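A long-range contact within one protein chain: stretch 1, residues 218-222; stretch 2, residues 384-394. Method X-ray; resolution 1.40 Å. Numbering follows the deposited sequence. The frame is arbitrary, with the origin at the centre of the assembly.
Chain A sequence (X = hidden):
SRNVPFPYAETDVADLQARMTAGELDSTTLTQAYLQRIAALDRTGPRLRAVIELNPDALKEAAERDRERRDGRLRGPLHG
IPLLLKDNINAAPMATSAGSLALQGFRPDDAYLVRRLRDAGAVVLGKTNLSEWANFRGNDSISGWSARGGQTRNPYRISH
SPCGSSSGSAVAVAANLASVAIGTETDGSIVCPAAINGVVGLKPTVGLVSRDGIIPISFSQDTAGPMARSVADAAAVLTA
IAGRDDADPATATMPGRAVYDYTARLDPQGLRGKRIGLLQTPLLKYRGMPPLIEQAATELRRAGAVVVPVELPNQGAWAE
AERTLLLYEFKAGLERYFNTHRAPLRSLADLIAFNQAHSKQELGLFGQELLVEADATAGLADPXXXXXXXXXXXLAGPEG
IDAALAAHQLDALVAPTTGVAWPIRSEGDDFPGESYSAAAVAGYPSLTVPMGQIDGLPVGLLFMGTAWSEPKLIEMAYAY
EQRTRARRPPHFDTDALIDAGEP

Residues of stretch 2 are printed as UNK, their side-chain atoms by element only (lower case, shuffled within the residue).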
# COMPACT_ATOMS: atom_id res chain seq x y z
N SER A 218 6.33 -5.99 -11.27
CA SER A 218 5.78 -7.26 -11.75
C SER A 218 4.30 -7.25 -12.15
O SER A 218 3.43 -6.94 -11.34
CB SER A 218 5.99 -8.30 -10.66
OG SER A 218 5.22 -9.47 -10.87
N PHE A 219 3.99 -7.62 -13.39
CA PHE A 219 2.58 -7.66 -13.77
C PHE A 219 1.89 -8.83 -13.06
O PHE A 219 0.67 -8.83 -12.90
CB PHE A 219 2.41 -7.74 -15.29
CG PHE A 219 3.16 -8.86 -15.94
CD1 PHE A 219 2.75 -10.18 -15.80
CD2 PHE A 219 4.27 -8.59 -16.73
CE1 PHE A 219 3.44 -11.21 -16.44
CE2 PHE A 219 4.96 -9.61 -17.37
CZ PHE A 219 4.55 -10.92 -17.23
N SER A 220 2.66 -9.81 -12.62
CA SER A 220 2.08 -10.95 -11.92
C SER A 220 1.68 -10.64 -10.47
O SER A 220 0.70 -11.20 -9.97
CB SER A 220 3.06 -12.13 -11.90
OG SER A 220 3.24 -12.67 -13.20
N GLN A 221 2.41 -9.74 -9.82
CA GLN A 221 2.15 -9.43 -8.41
C GLN A 221 1.75 -8.00 -8.05
O GLN A 221 1.17 -7.77 -7.00
CB GLN A 221 3.38 -9.82 -7.57
CG GLN A 221 3.79 -11.28 -7.77
CD GLN A 221 5.01 -11.71 -6.97
OE1 GLN A 221 5.56 -12.79 -7.21
NE2 GLN A 221 5.44 -10.89 -6.02
N ASP A 222 2.07 -7.05 -8.92
CA ASP A 222 1.79 -5.64 -8.65
C ASP A 222 0.33 -5.26 -8.48
O ASP A 222 -0.54 -5.74 -9.20
CB ASP A 222 2.29 -4.76 -9.80
CG ASP A 222 3.79 -4.54 -9.80
OD1 ASP A 222 4.53 -5.23 -9.07
OD2 ASP A 222 4.23 -3.65 -10.57
N UNK A 384 12.83 -20.83 -18.44
CA UNK A 384 13.13 -20.70 -17.02
C UNK A 384 12.20 -19.70 -16.35
O UNK A 384 11.78 -19.90 -15.21
c UNK A 384 14.58 -20.28 -16.83
N UNK A 385 11.89 -18.62 -17.05
CA UNK A 385 10.99 -17.61 -16.51
C UNK A 385 9.58 -18.17 -16.44
O UNK A 385 8.90 -18.05 -15.42
c UNK A 385 10.99 -16.35 -17.38
c UNK A 385 7.39 -14.07 -16.75
c UNK A 385 9.76 -15.50 -17.18
c UNK A 385 8.36 -14.10 -15.76
c UNK A 385 7.59 -14.73 -17.95
o UNK A 385 6.21 -13.39 -16.55
c UNK A 385 9.54 -14.82 -15.98
c UNK A 385 8.77 -15.44 -18.16
N UNK A 386 9.14 -18.79 -17.53
CA UNK A 386 7.80 -19.36 -17.58
C UNK A 386 7.60 -20.35 -16.43
O UNK A 386 6.57 -20.33 -15.76
c UNK A 386 6.22 -20.79 -18.92
c UNK A 386 7.38 -19.60 -21.45
c UNK A 386 7.56 -20.07 -18.93
c UNK A 386 7.60 -19.03 -20.06
N UNK A 387 8.59 -21.20 -16.19
CA UNK A 387 8.50 -22.17 -15.10
C UNK A 387 8.43 -21.46 -13.75
O UNK A 387 7.62 -21.81 -12.90
c UNK A 387 9.83 -23.97 -16.38
c UNK A 387 13.01 -24.32 -16.73
n UNK A 387 12.68 -24.24 -18.01
n UNK A 387 14.24 -23.97 -16.35
n UNK A 387 12.13 -24.75 -15.83
c UNK A 387 10.76 -25.15 -16.15
c UNK A 387 9.70 -23.12 -15.12
N UNK A 388 9.29 -20.46 -13.56
CA UNK A 388 9.33 -19.71 -12.31
C UNK A 388 8.00 -19.03 -12.01
O UNK A 388 7.49 -19.10 -10.89
c UNK A 388 10.44 -18.68 -12.36
N UNK A 389 7.43 -18.36 -13.01
CA UNK A 389 6.16 -17.66 -12.83
C UNK A 389 5.08 -18.66 -12.41
O UNK A 389 4.31 -18.40 -11.49
n UNK A 389 3.94 -16.39 -16.43
n UNK A 389 3.88 -14.76 -18.05
n UNK A 389 3.63 -16.96 -18.64
c UNK A 389 5.75 -16.97 -14.13
c UNK A 389 4.15 -15.45 -15.33
c UNK A 389 3.82 -16.04 -17.70
c UNK A 389 4.46 -16.16 -14.02
N UNK A 390 5.05 -19.80 -13.09
CA UNK A 390 4.06 -20.83 -12.79
C UNK A 390 4.26 -21.44 -11.40
O UNK A 390 3.30 -21.58 -10.64
o UNK A 390 3.20 -22.96 -13.57
c UNK A 390 4.13 -21.94 -13.85
N UNK A 391 5.50 -21.79 -11.07
CA UNK A 391 5.80 -22.39 -9.78
C UNK A 391 5.48 -21.47 -8.60
O UNK A 391 4.88 -21.90 -7.61
o UNK A 391 6.68 -24.81 -10.85
c UNK A 391 7.59 -23.99 -10.59
c UNK A 391 7.27 -22.81 -9.69
o UNK A 391 8.76 -24.11 -11.02
N UNK A 392 5.88 -20.21 -8.69
CA UNK A 392 5.64 -19.26 -7.62
C UNK A 392 4.15 -19.12 -7.32
O UNK A 392 3.72 -19.22 -6.17
c UNK A 392 6.22 -17.90 -7.98
N UNK A 393 3.36 -18.91 -8.37
CA UNK A 393 1.92 -18.76 -8.26
C UNK A 393 1.27 -20.01 -7.66
O UNK A 393 0.41 -19.92 -6.77
c UNK A 393 -0.56 -17.24 -8.58
c UNK A 393 -0.13 -18.14 -9.72
n UNK A 393 -1.17 -14.94 -10.13
n UNK A 393 0.11 -15.94 -8.50
c UNK A 393 1.35 -18.46 -9.66
n UNK A 393 0.45 -13.74 -9.04
c UNK A 393 -0.20 -14.88 -9.23
N UNK A 394 1.70 -21.18 -8.12
CA UNK A 394 1.17 -22.45 -7.64
C UNK A 394 1.50 -22.72 -6.17
O UNK A 394 0.63 -23.09 -5.39
c UNK A 394 1.82 -26.05 -9.01
c UNK A 394 1.36 -24.98 -8.01
n UNK A 394 3.26 -25.99 -9.25
n UNK A 394 3.84 -26.87 -7.20
c UNK A 394 4.19 -26.38 -8.39
c UNK A 394 1.71 -23.59 -8.51
n UNK A 394 5.48 -26.29 -8.70
O HOH W 1 -1.67 -12.41 -11.31

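Position 384 carries one carbon beyond the backbone, lies out of reach of stretch 1, and is Ala-384. At 385 one carbon leads to a six-carbon ring bearing an oxygen, and that oxygen touches the tip of the Phe-219 ring: this is Tyr-385. Its side chain leaves toward stretch 1, and its OH comes to 3.1 Å from CZ of Phe-219, while CZ of Tyr-385 lies 4.3 Å from CZ of Phe-219, an apolar contact between ring tips.

The next three positions are out of reach of stretch 1. Position 386 has four carbons, forked at the first, with one arm two carbons long: Ile-386. Position 387 has three carbons, a nitrogen, then a carbon with two more nitrogens: Arg-387. A single carbon at 388 makes Ala-388.

Position 389 repeats the chain of three carbons and a three-nitrogen end group; its third carbon meets the hydroxyl of Ser-220 and an end nitrogen lies near the edge of the Phe-219 ring. It is Arg-389. Its CB points sideways, yet the end comes nearer: CD is 3.6 Å from OG of Ser-220, and NH1 lies 3.9 Å from CE1 of Phe-219. The same NH1 gives a weak hydrogen bond to OH of Tyr-385, 3.1 Å away, one helical turn back, which ties together two side chains that both meet Phe-219.

One carbon and one oxygen at 390, out of reach of stretch 1, identify Ser-390. At 391, also out of reach, two carbons, the second with two oxygens, give Asp-391. At 392 a lone carbon, CB, points toward stretch 1 but stays 5.2 Å from OE1 of Gln-221: Ala-392.

Position 393 again shows three carbons and a three-nitrogen end group, one nitrogen of which reaches the backbone of Ser-220. It is Arg-393. Its chain bends through chi2 and chi3 in p, and NH2 donates a 2.7 Å hydrogen bond to O of Ser-220. Water 1 accepts from NH1 of Arg-393 at 2.8 Å and donates to O of Ser-220 at 3.0 Å, so one carbonyl is held both directly and through water. Position 394, of the same composition but out of reach, is Arg-394; its NH2 forms a salt bridge with OD1 of Asp-391 at 2.9 Å.

The contact is small, 215 Å², and follows helical spacing: 385, 389 and 393 recur every four residues and present their side chains to a loop. Packing around Phe-219 marks one end, and a backbone carbonyl capturing a guanidinium supplies the direct hydrogen bond at the other.

Stretch 2, residues 384-394: AYIRARSDARR
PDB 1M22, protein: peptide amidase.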